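Local structure of Rubredoxin\:oxygen oxidoreductase (1E5D) at residues T45-T50 / D73-Q78; I77-L82 / W147-V152; Y140-L145 / N164-Q169. The protein catalyses the four-electron reduction of one oxygen molecule to two water molecules, using a diiron centre and a flavin mononucleotide cofactor. All coordinates share one frame; numbering follows the deposited sequence.

Interaction 1 of 3, residues T45-T50 / D73-Q78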
loop_
_atom_site.group_PDB
_atom_site.type_symbol
_atom_site.label_atom_id
_atom_site.label_comp_id
_atom_site.label_asym_id
_atom_site.label_seq_id
_atom_site.Cartn_x
_atom_site.Cartn_y
_atom_site.Cartn_z
ATOM N N THR A 45 -17.601 -33.330 28.985
ATOM C CA THR A 45 -18.122 -32.524 27.881
ATOM C C THR A 45 -17.098 -31.486 27.435
ATOM O O THR A 45 -16.549 -30.733 28.238
ATOM C CB THR A 45 -19.445 -31.827 28.239
ATOM O OG1 THR A 45 -20.490 -32.802 28.303
ATOM C CG2 THR A 45 -19.815 -30.842 27.140
ATOM N N THR A 46 -16.841 -31.460 26.123
ATOM C CA THR A 46 -15.718 -30.684 25.621
ATOM C C THR A 46 -16.077 -29.650 24.562
ATOM O O THR A 46 -16.880 -29.861 23.658
ATOM C CB THR A 46 -14.646 -31.621 25.019
ATOM O OG1 THR A 46 -14.219 -32.540 26.024
ATOM C CG2 THR A 46 -13.435 -30.812 24.599
ATOM N N LEU A 47 -15.423 -28.507 24.710
ATOM C CA LEU A 47 -15.484 -27.382 23.794
ATOM C C LEU A 47 -14.188 -27.287 23.002
ATOM O O LEU A 47 -13.099 -27.154 23.578
ATOM C CB LEU A 47 -15.722 -26.111 24.592
ATOM C CG LEU A 47 -16.460 -24.958 23.925
ATOM C CD1 LEU A 47 -15.579 -23.726 23.972
ATOM C CD2 LEU A 47 -16.854 -25.295 22.502
ATOM N N PHE A 48 -14.254 -27.362 21.670
ATOM C CA PHE A 48 -13.071 -27.190 20.838
ATOM C C PHE A 48 -13.098 -25.780 20.242
ATOM O O PHE A 48 -14.188 -25.384 19.825
ATOM C CB PHE A 48 -12.992 -28.209 19.709
ATOM C CG PHE A 48 -12.907 -29.653 20.165
ATOM C CD1 PHE A 48 -14.027 -30.301 20.664
ATOM C CD2 PHE A 48 -11.707 -30.340 20.087
ATOM C CE1 PHE A 48 -13.934 -31.617 21.081
ATOM C CE2 PHE A 48 -11.615 -31.657 20.504
ATOM C CZ PHE A 48 -12.734 -32.303 21.008
ATOM N N ASP A 49 -11.955 -25.116 20.228
ATOM C CA ASP A 49 -11.806 -23.749 19.746
ATOM C C ASP A 49 -12.558 -22.789 20.675
ATOM O O ASP A 49 -13.125 -23.214 21.680
ATOM C CB ASP A 49 -12.329 -23.582 18.324
ATOM C CG ASP A 49 -11.899 -24.666 17.357
ATOM O OD1 ASP A 49 -10.832 -25.268 17.617
ATOM O OD2 ASP A 49 -12.598 -24.910 16.342
ATOM N N THR A 50 -12.574 -21.527 20.309
ATOM C CA THR A 50 -13.240 -20.413 21.044
ATOM C C THR A 50 -13.700 -19.424 20.000
ATOM O O THR A 50 -13.799 -19.856 18.828
ATOM C CB THR A 50 -12.254 -19.974 22.124
ATOM O OG1 THR A 50 -12.884 -20.298 23.385
ATOM C CG2 THR A 50 -11.898 -18.510 22.221
ATOM N N ASP A 73 -16.315 -29.581 30.755
ATOM C CA ASP A 73 -15.168 -29.890 31.603
ATOM C C ASP A 73 -13.861 -29.514 30.910
ATOM O O ASP A 73 -12.907 -29.086 31.556
ATOM C CB ASP A 73 -15.098 -31.374 31.962
ATOM C CG ASP A 73 -16.358 -31.945 32.565
ATOM O OD1 ASP A 73 -16.588 -31.705 33.772
ATOM O OD2 ASP A 73 -17.104 -32.630 31.829
ATOM N N TYR A 74 -13.862 -29.725 29.599
ATOM C CA TYR A 74 -12.637 -29.616 28.830
ATOM C C TYR A 74 -12.690 -28.490 27.804
ATOM O O TYR A 74 -13.704 -28.249 27.153
ATOM C CB TYR A 74 -12.356 -30.927 28.092
ATOM C CG TYR A 74 -11.896 -32.075 28.955
ATOM C CD1 TYR A 74 -11.273 -31.862 30.180
ATOM C CD2 TYR A 74 -12.091 -33.387 28.534
ATOM C CE1 TYR A 74 -10.860 -32.935 30.954
ATOM C CE2 TYR A 74 -11.681 -34.458 29.298
ATOM C CZ TYR A 74 -11.067 -34.225 30.510
ATOM O OH TYR A 74 -10.657 -35.293 31.276
ATOM N N LEU A 75 -11.543 -27.835 27.691
ATOM C CA LEU A 75 -11.350 -26.821 26.661
ATOM C C LEU A 75 -10.160 -27.240 25.815
ATOM O O LEU A 75 -9.068 -27.414 26.352
ATOM C CB LEU A 75 -11.144 -25.436 27.267
ATOM C CG LEU A 75 -12.347 -24.850 28.016
ATOM C CD1 LEU A 75 -11.973 -23.561 28.722
ATOM C CD2 LEU A 75 -13.507 -24.633 27.059
ATOM N N VAL A 76 -10.360 -27.427 24.514
ATOM C CA VAL A 76 -9.194 -27.761 23.690
ATOM C C VAL A 76 -8.812 -26.560 22.836
ATOM O O VAL A 76 -9.562 -26.177 21.934
ATOM C CB VAL A 76 -9.449 -28.981 22.795
ATOM C CG1 VAL A 76 -8.325 -29.121 21.779
ATOM C CG2 VAL A 76 -9.576 -30.255 23.620
ATOM N N ILE A 77 -7.661 -25.949 23.109
ATOM C CA ILE A 77 -7.259 -24.791 22.312
ATOM C C ILE A 77 -6.176 -25.177 21.308
ATOM O O ILE A 77 -5.039 -25.442 21.676
ATOM C CB ILE A 77 -6.763 -23.636 23.182
ATOM C CG1 ILE A 77 -7.663 -23.367 24.388
ATOM C CG2 ILE A 77 -6.611 -22.375 22.343
ATOM C CD1 ILE A 77 -9.083 -23.046 23.955
ATOM N N GLN A 78 -6.622 -25.185 20.057
ATOM C CA GLN A 78 -5.867 -25.687 18.926
ATOM C C GLN A 78 -5.045 -24.622 18.222
ATOM O O GLN A 78 -4.219 -24.982 17.381
ATOM C CB GLN A 78 -6.806 -26.313 17.889
ATOM C CG GLN A 78 -7.968 -27.078 18.516
ATOM C CD GLN A 78 -8.492 -28.114 17.535
ATOM O OE1 GLN A 78 -7.916 -29.198 17.436
ATOM N NE2 GLN A 78 -9.552 -27.768 16.817
HETATM O O HOH W 1 -20.131 -33.075 31.483
#
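Thr45 and Asp73 open this pairing of two parallel strands, 46-48 and 74-77, whose short axes approach to 4.8 Å at an angle of 17°. Thr45 O is gripped twice, by Asp73 N at 2.8 Å and by Tyr74 N at 3.2 Å. In return Thr45 N gives its hydrogen to Asp73 OD2, which receives it on the anti lone pair. The short aspartate side chain suits this end because it brings OD2 close to the backbone. Further on the bonds alternate in the parallel pattern: Leu47 N to Tyr74 O, Val76 N to Leu47 O at 2.9 Å, and Asp49 N to Val76 O.

At the far end Asp49 OD1 takes a nearly straight bond from Gln78 NE2 at 2.9 Å, on its syn lone pair; Asp49 has two modelled conformations, so this bond is less certain. Gln78 CG stands anti to the carbonyl carbon (chi1 -38°) and the chain runs extended beyond it. Carboxylate and amide lie nearly coplanar, 21° apart. Ser153 OG bonds the amide oxygen, so glutamine serves as donor and acceptor in one buried group.

Side chains alternate between the faces. Thr46, Tyr74, Phe48 and Val76 share one: Thr46 OG1 sits 3.4 Å from Tyr74 CD2, at the ring edge, and beta-branched Val76 lies alongside Phe48, its CB 3.8 Å from Phe48 CD2, though Phe48 too has two conformations, leaving this contact less sure. On the other, Leu47 CB meets Leu75 CD2 at 3.6 Å.

The strands, joined through helix 56-64 as a beta-alpha-beta unit, are neighbours in a seven-stranded mixed sheet, between antiparallel strand 33-40 and parallel strand 99-103. Helix 88-95 packs against the leucine face, where Leu91 meets Leu47 and Leu88 meets Leu75.

Interaction 2 of 3, residues I77-L82 / W147-V152. With FEO (mu-oxo-diiron), chain D; FMN (flavin mononucleotide), chain F.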
loop_
_atom_site.group_PDB
_atom_site.type_symbol
_atom_site.label_atom_id
_atom_site.label_comp_id
_atom_site.label_asym_id
_atom_site.label_seq_id
_atom_site.Cartn_x
_atom_site.Cartn_y
_atom_site.Cartn_z
ATOM N N ILE A 77 -7.661 -25.949 23.109
ATOM C CA ILE A 77 -7.259 -24.791 22.312
ATOM C C ILE A 77 -6.176 -25.177 21.308
ATOM O O ILE A 77 -5.039 -25.442 21.676
ATOM C CB ILE A 77 -6.763 -23.636 23.182
ATOM C CG1 ILE A 77 -7.663 -23.367 24.388
ATOM C CG2 ILE A 77 -6.611 -22.375 22.343
ATOM C CD1 ILE A 77 -9.083 -23.046 23.955
ATOM N N GLN A 78 -6.622 -25.185 20.057
ATOM C CA GLN A 78 -5.867 -25.687 18.926
ATOM C C GLN A 78 -5.045 -24.622 18.222
ATOM O O GLN A 78 -4.219 -24.982 17.381
ATOM C CB GLN A 78 -6.806 -26.313 17.889
ATOM C CG GLN A 78 -7.968 -27.078 18.516
ATOM C CD GLN A 78 -8.492 -28.114 17.535
ATOM O OE1 GLN A 78 -7.916 -29.198 17.436
ATOM N NE2 GLN A 78 -9.552 -27.768 16.817
ATOM N N HIS A 79 -5.274 -23.361 18.549
ATOM C CA HIS A 79 -4.565 -22.278 17.827
ATOM C C HIS A 79 -4.661 -21.063 18.733
ATOM O O HIS A 79 -5.739 -20.857 19.314
ATOM C CB HIS A 79 -5.182 -22.156 16.452
ATOM C CG HIS A 79 -4.763 -21.117 15.479
ATOM N ND1 HIS A 79 -3.482 -20.631 15.369
ATOM C CD2 HIS A 79 -5.479 -20.444 14.531
ATOM C CE1 HIS A 79 -3.423 -19.719 14.418
ATOM N NE2 HIS A 79 -4.634 -19.583 13.888
ATOM N N LEU A 80 -3.595 -20.291 18.923
ATOM C CA LEU A 80 -3.676 -19.241 19.945
ATOM C C LEU A 80 -3.940 -17.864 19.357
ATOM O O LEU A 80 -4.090 -16.877 20.074
ATOM C CB LEU A 80 -2.401 -19.227 20.796
ATOM C CG LEU A 80 -2.470 -20.102 22.053
ATOM C CD1 LEU A 80 -3.640 -19.661 22.919
ATOM C CD2 LEU A 80 -2.584 -21.576 21.693
ATOM N N GLU A 81 -4.013 -17.781 18.036
ATOM C CA GLU A 81 -4.435 -16.549 17.376
ATOM C C GLU A 81 -5.764 -16.099 17.972
ATOM O O GLU A 81 -6.627 -16.930 18.267
ATOM C CB GLU A 81 -4.519 -16.796 15.878
ATOM C CG GLU A 81 -4.969 -15.608 15.051
ATOM C CD GLU A 81 -4.623 -15.801 13.592
ATOM O OE1 GLU A 81 -4.090 -16.873 13.245
ATOM O OE2 GLU A 81 -4.887 -14.866 12.814
ATOM N N LEU A 82 -5.913 -14.789 18.171
ATOM C CA LEU A 82 -7.017 -14.317 19.008
ATOM C C LEU A 82 -8.385 -14.538 18.399
ATOM O O LEU A 82 -9.409 -14.463 19.083
ATOM C CB LEU A 82 -6.800 -12.835 19.339
ATOM C CG LEU A 82 -5.637 -12.572 20.301
ATOM C CD1 LEU A 82 -5.502 -11.088 20.598
ATOM C CD2 LEU A 82 -5.835 -13.377 21.575
ATOM N N TRP A 147 0.376 -21.439 12.196
ATOM C CA TRP A 147 1.271 -21.019 13.272
ATOM C C TRP A 147 1.963 -22.240 13.881
ATOM O O TRP A 147 1.536 -23.379 13.694
ATOM C CB TRP A 147 0.514 -20.271 14.362
ATOM C CG TRP A 147 0.265 -18.821 14.135
ATOM C CD1 TRP A 147 0.430 -18.108 12.982
ATOM C CD2 TRP A 147 -0.208 -17.888 15.120
ATOM N NE1 TRP A 147 0.092 -16.787 13.181
ATOM C CE2 TRP A 147 -0.305 -16.629 14.488
ATOM C CE3 TRP A 147 -0.558 -17.997 16.465
ATOM C CZ2 TRP A 147 -0.739 -15.493 15.171
ATOM C CZ3 TRP A 147 -0.987 -16.874 17.144
ATOM C CH2 TRP A 147 -1.072 -15.637 16.489
ATOM N N PRO A 148 3.044 -22.049 14.626
ATOM C CA PRO A 148 3.697 -23.189 15.268
ATOM C C PRO A 148 2.770 -23.976 16.192
ATOM O O PRO A 148 2.977 -25.182 16.320
ATOM C CB PRO A 148 4.795 -22.549 16.119
ATOM C CG PRO A 148 5.010 -21.197 15.539
ATOM C CD PRO A 148 3.724 -20.775 14.895
ATOM N N ASP A 149 1.796 -23.350 16.835
ATOM C CA ASP A 149 0.959 -23.995 17.838
ATOM C C ASP A 149 -0.150 -24.852 17.242
ATOM O O ASP A 149 -0.792 -25.635 17.941
ATOM C CB ASP A 149 0.309 -22.948 18.752
ATOM C CG ASP A 149 -0.305 -21.792 17.983
ATOM O OD1 ASP A 149 -1.447 -21.942 17.502
ATOM O OD2 ASP A 149 0.345 -20.733 17.853
ATOM N N SER A 150 -0.388 -24.689 15.952
ATOM C CA SER A 150 -1.453 -25.395 15.257
ATOM C C SER A 150 -1.448 -26.901 15.487
ATOM O O SER A 150 -0.441 -27.601 15.349
ATOM C CB SER A 150 -1.336 -25.104 13.752
ATOM O OG SER A 150 -2.312 -25.818 13.015
ATOM N N MET A 151 -2.620 -27.425 15.822
ATOM C CA MET A 151 -2.855 -28.852 15.924
ATOM C C MET A 151 -4.305 -29.154 15.574
ATOM O O MET A 151 -5.148 -28.263 15.645
ATOM C CB MET A 151 -2.547 -29.372 17.326
ATOM C CG MET A 151 -3.743 -29.216 18.253
ATOM S SD MET A 151 -3.439 -29.911 19.888
ATOM C CE MET A 151 -4.797 -29.185 20.797
ATOM N N VAL A 152 -4.603 -30.392 15.190
ATOM C CA VAL A 152 -5.992 -30.689 14.828
ATOM C C VAL A 152 -6.513 -31.842 15.672
ATOM O O VAL A 152 -5.730 -32.541 16.322
ATOM C CB VAL A 152 -6.111 -30.989 13.327
ATOM C CG1 VAL A 152 -5.447 -29.876 12.520
ATOM C CG2 VAL A 152 -5.484 -32.332 12.985
HETATM FE FE1 FEO D . -8.589 -18.187 12.232
HETATM FE FE2 FEO D . -5.231 -18.284 12.302
HETATM O O FEO D . -7.217 -17.748 13.225
HETATM N N1 FMN F . 5.113 -14.250 13.526
HETATM C C2 FMN F . 6.401 -14.212 13.201
HETATM O O2 FMN F . 7.265 -14.164 14.032
HETATM N N3 FMN F . 6.824 -14.522 11.885
HETATM C C4 FMN F . 5.923 -14.605 10.847
HETATM O O4 FMN F . 6.382 -14.669 9.727
HETATM C C4A FMN F . 4.540 -14.271 11.161
HETATM N N5 FMN F . 3.576 -14.406 10.219
HETATM C C5A FMN F . 2.286 -14.158 10.584
HETATM C C6 FMN F . 1.328 -13.975 9.556
HETATM C C7 FMN F . -0.011 -13.903 9.869
HETATM C C7M FMN F . -1.063 -13.917 8.790
HETATM C C8 FMN F . -0.416 -13.658 11.224
HETATM C C8M FMN F . -1.877 -13.628 11.599
HETATM C C9 FMN F . 0.537 -13.742 12.246
HETATM C C9A FMN F . 1.890 -13.848 11.910
HETATM N N10 FMN F . 2.919 -13.828 12.899
HETATM C C10 FMN F . 4.201 -13.983 12.554
HETATM C "C1'" FMN F . 2.525 -13.630 14.316
HETATM C "C2'" FMN F . 2.336 -12.135 14.658
HETATM O "O2'" FMN F . 3.579 -11.470 14.447
HETATM C "C3'" FMN F . 1.977 -12.043 16.130
HETATM O "O3'" FMN F . 0.642 -12.530 16.279
HETATM C "C4'" FMN F . 1.995 -10.575 16.587
HETATM O "O4'" FMN F . 1.740 -10.483 17.997
HETATM C "C5'" FMN F . 0.886 -9.858 15.828
HETATM O "O5'" FMN F . 0.960 -8.341 16.204
HETATM P P FMN F . -0.219 -7.407 16.037
HETATM O O1P FMN F . 0.381 -6.006 16.200
HETATM O O2P FMN F . -0.959 -7.678 14.893
HETATM O O3P FMN F . -1.138 -7.594 17.157
HETATM O O HOH W 2 -2.628 -25.402 20.594
HETATM O O HOH W 3 -9.532 -19.238 14.212
#
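His79 reaches across to Asp149 and Trp147 as it binds the diiron centre. Its CB lies 3.9 Å from Asp149 OD1, and CG stands anti to the backbone N (chi1 177°), at the edge of van der Waals contact with the same oxygen. ND1 gives its hydrogen to OD1 at 3.2 Å, in the imidazole plane and on the syn lone pair. CE1 comes over the indole of Trp147, 3.8 Å from CD2, in an offset edge-to-face pair with planes 83° apart. His79 CD2 faces the bridging oxygen of the cluster at 3.5 Å, and NE2, at the tip, binds iron FE2 at 2.1 Å.

Asp149 OD1 takes a second bond, from Leu80 N at 3.1 Å, which arrives from above the carboxylate plane. Glu81 is another ligand of FE2, through OE1 at 2.0 Å, as are His146 and Asp165; its CB makes a CH-pi contact over the six-membered ring of Trp147. Trp147 and Glu81 also line the pocket of the flavin, which is hydrogen-bonded to Trp263 and other residues of the second subunit.

With one nitrogen on iron and the other on a carboxylate, the histidine ring has its rotation fixed. Asp149 is thus a second-shell anchor, and its charge probably makes NE2 a stronger donor.

Interaction 3 of 3, residues Y140-L145 / N164-Q169. With FEO (mu-oxo-diiron), chain D.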
loop_
_atom_site.group_PDB
_atom_site.type_symbol
_atom_site.label_atom_id
_atom_site.label_comp_id
_atom_site.label_asym_id
_atom_site.label_seq_id
_atom_site.Cartn_x
_atom_site.Cartn_y
_atom_site.Cartn_z
ATOM N N TYR A 140 -3.445 -34.365 16.584
ATOM C CA TYR A 140 -2.314 -34.336 15.659
ATOM C C TYR A 140 -1.735 -32.929 15.574
ATOM O O TYR A 140 -2.455 -31.930 15.614
ATOM C CB TYR A 140 -2.717 -34.855 14.274
ATOM C CG TYR A 140 -3.058 -36.327 14.299
ATOM C CD1 TYR A 140 -2.072 -37.276 14.548
ATOM C CD2 TYR A 140 -4.357 -36.765 14.083
ATOM C CE1 TYR A 140 -2.372 -38.626 14.575
ATOM C CE2 TYR A 140 -4.665 -38.113 14.110
ATOM C CZ TYR A 140 -3.670 -39.034 14.357
ATOM O OH TYR A 140 -3.986 -40.373 14.382
ATOM N N GLU A 141 -0.409 -32.872 15.464
ATOM C CA GLU A 141 0.255 -31.579 15.348
ATOM C C GLU A 141 0.409 -31.200 13.877
ATOM O O GLU A 141 0.692 -32.027 13.013
ATOM C CB GLU A 141 1.614 -31.600 16.036
ATOM C CG GLU A 141 1.551 -31.815 17.541
ATOM C CD GLU A 141 2.905 -31.653 18.203
ATOM O OE1 GLU A 141 3.942 -31.850 17.536
ATOM O OE2 GLU A 141 2.926 -31.321 19.405
ATOM N N THR A 142 0.208 -29.914 13.626
ATOM C CA THR A 142 0.258 -29.358 12.283
ATOM C C THR A 142 1.011 -28.033 12.316
ATOM O O THR A 142 0.496 -27.017 11.855
ATOM C CB THR A 142 -1.153 -29.161 11.708
ATOM O OG1 THR A 142 -2.038 -28.642 12.711
ATOM C CG2 THR A 142 -1.753 -30.497 11.288
ATOM N N ARG A 143 2.222 -28.071 12.875
ATOM C CA ARG A 143 3.047 -26.878 13.001
ATOM C C ARG A 143 3.150 -26.142 11.661
ATOM O O ARG A 143 3.204 -26.800 10.622
ATOM C CB ARG A 143 4.438 -27.209 13.539
ATOM C CG ARG A 143 4.484 -28.389 14.490
ATOM C CD ARG A 143 4.890 -28.032 15.905
ATOM N NE ARG A 143 6.253 -28.407 16.236
ATOM C CZ ARG A 143 6.727 -29.157 17.215
ATOM N NH1 ARG A 143 5.948 -29.733 18.121
ATOM N NH2 ARG A 143 8.043 -29.352 17.305
ATOM N N MET A 144 3.167 -24.821 11.738
ATOM C CA MET A 144 3.214 -23.854 10.660
ATOM C C MET A 144 2.036 -23.988 9.696
ATOM O O MET A 144 2.139 -23.662 8.518
ATOM C CB MET A 144 4.523 -23.958 9.867
ATOM C CG MET A 144 5.749 -23.697 10.738
ATOM S SD MET A 144 5.420 -22.510 12.052
ATOM C CE MET A 144 5.154 -21.022 11.089
ATOM N N LEU A 145 0.916 -24.467 10.217
ATOM C CA LEU A 145 -0.332 -24.495 9.467
ATOM C C LEU A 145 -1.445 -23.827 10.271
ATOM O O LEU A 145 -2.348 -24.531 10.734
ATOM C CB LEU A 145 -0.738 -25.922 9.123
ATOM C CG LEU A 145 0.143 -26.677 8.129
ATOM C CD1 LEU A 145 -0.500 -28.010 7.772
ATOM C CD2 LEU A 145 0.385 -25.861 6.870
ATOM N N ASN A 164 -9.087 -26.442 13.043
ATOM C CA ASN A 164 -8.743 -25.029 13.223
ATOM C C ASN A 164 -8.831 -24.291 11.887
ATOM O O ASN A 164 -9.838 -24.439 11.190
ATOM C CB ASN A 164 -7.423 -24.848 13.939
ATOM C CG ASN A 164 -6.082 -25.021 13.298
ATOM O OD1 ASN A 164 -5.636 -24.115 12.577
ATOM N ND2 ASN A 164 -5.407 -26.136 13.534
ATOM N N ASP A 165 -7.885 -23.442 11.530
ATOM C CA ASP A 165 -7.987 -22.657 10.311
ATOM C C ASP A 165 -7.884 -23.508 9.053
ATOM O O ASP A 165 -8.340 -23.125 7.978
ATOM C CB ASP A 165 -6.876 -21.600 10.292
ATOM C CG ASP A 165 -7.115 -20.453 11.246
ATOM O OD1 ASP A 165 -8.283 -20.062 11.451
ATOM O OD2 ASP A 165 -6.121 -19.925 11.806
ATOM N N ILE A 166 -7.257 -24.678 9.143
ATOM C CA ILE A 166 -7.059 -25.517 7.961
ATOM C C ILE A 166 -8.398 -25.914 7.351
ATOM O O ILE A 166 -9.293 -26.396 8.056
ATOM C CB ILE A 166 -6.230 -26.762 8.339
ATOM C CG1 ILE A 166 -4.970 -26.392 9.132
ATOM C CG2 ILE A 166 -5.881 -27.630 7.144
ATOM C CD1 ILE A 166 -4.328 -27.565 9.838
ATOM N N PHE A 167 -8.509 -25.705 6.045
ATOM C CA PHE A 167 -9.699 -26.033 5.272
ATOM C C PHE A 167 -10.758 -24.951 5.463
ATOM O O PHE A 167 -11.850 -25.014 4.901
ATOM C CB PHE A 167 -10.287 -27.401 5.644
ATOM C CG PHE A 167 -9.284 -28.523 5.411
ATOM C CD1 PHE A 167 -8.778 -28.742 4.137
ATOM C CD2 PHE A 167 -8.863 -29.333 6.451
ATOM C CE1 PHE A 167 -7.861 -29.750 3.905
ATOM C CE2 PHE A 167 -7.944 -30.339 6.223
ATOM C CZ PHE A 167 -7.443 -30.548 4.952
ATOM N N GLY A 168 -10.399 -23.959 6.277
ATOM C CA GLY A 168 -11.302 -22.858 6.544
ATOM C C GLY A 168 -11.568 -22.057 5.288
ATOM O O GLY A 168 -10.801 -21.980 4.336
ATOM N N GLN A 169 -12.722 -21.402 5.253
ATOM C CA GLN A 169 -12.964 -20.486 4.147
ATOM C C GLN A 169 -13.718 -19.294 4.722
ATOM O O GLN A 169 -14.530 -19.471 5.627
ATOM C CB GLN A 169 -13.743 -21.129 3.010
ATOM C CG GLN A 169 -13.934 -22.631 3.066
ATOM C CD GLN A 169 -14.956 -23.039 4.107
ATOM O OE1 GLN A 169 -16.045 -22.486 4.218
ATOM N NE2 GLN A 169 -14.602 -24.037 4.905
HETATM FE FE1 FEO D . -8.589 -18.187 12.232
HETATM FE FE2 FEO D . -5.231 -18.284 12.302
HETATM O O FEO D . -7.217 -17.748 13.225
HETATM O O HOH W 4 -3.652 -22.448 12.554
HETATM O O HOH W 3 -9.532 -19.238 14.212
#
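Leu145 and Ile166 supply the apolar part of this small buried contact. Ile166 CG1 is anti to the carbonyl carbon, and the extended chi2 (165°) carries CD1 to 4.0 Å from Leu145 CB and, tip to tip with Thr142, 3.8 Å from its OG1. CD1 abuts both residues, while the Thr142 hydroxyl keeps its polar partner in Ser150 OG.

The polar link across the contact runs through a water, which donates to Leu145 O at 3.1 Å and to Asn164 OD1 at 2.6 Å. Asn164 OD1 also takes the hydrogen of Asp165 N at 2.6 Å, from above its carbonyl plane, and Asn164 ND2 donates to Met151 O. Asparagine therefore serves as acceptor and donor at once. Ser150 OG gives Leu145 O another partner.

Metal binding is the task of Asp165, which opens a type II turn ending at Gly168. Its carboxylate bridges the cluster, OD1 binding iron FE1 at 2.0 Å and OD2 binding iron FE2 at 1.9 Å.

The two oxygens of one carboxylate can each bind a different iron, as here. The short, bent bond from Asp165 N to Asn164 OD1 is consistent with a second-shell role for Asn164.

How the interactions relate
All three contacts lie in the diiron-binding domain with the metallo-beta-lactamase fold, a pair of mixed sheets packed between helices. Interaction 1 sits inside the seven-stranded sheet. Interaction 2, its centre about 12 Å away, begins where strand 74-77 runs out, sharing Ile77 and Gln78, and crosses to strand 151-155 of the six-stranded sheet. Interaction 3, centred about 8 Å from interaction 2 and 16 Å from interaction 1, lies between the loops that follow strands 136-141 and 160-164 of that sheet. Along the chain interaction 1 closes before interaction 3 opens, while the segments of 2 and 3 alternate. His79, Glu81 and Asp165 follow strands 74-77 and 160-164, so ligands from both sheets meet at the cluster.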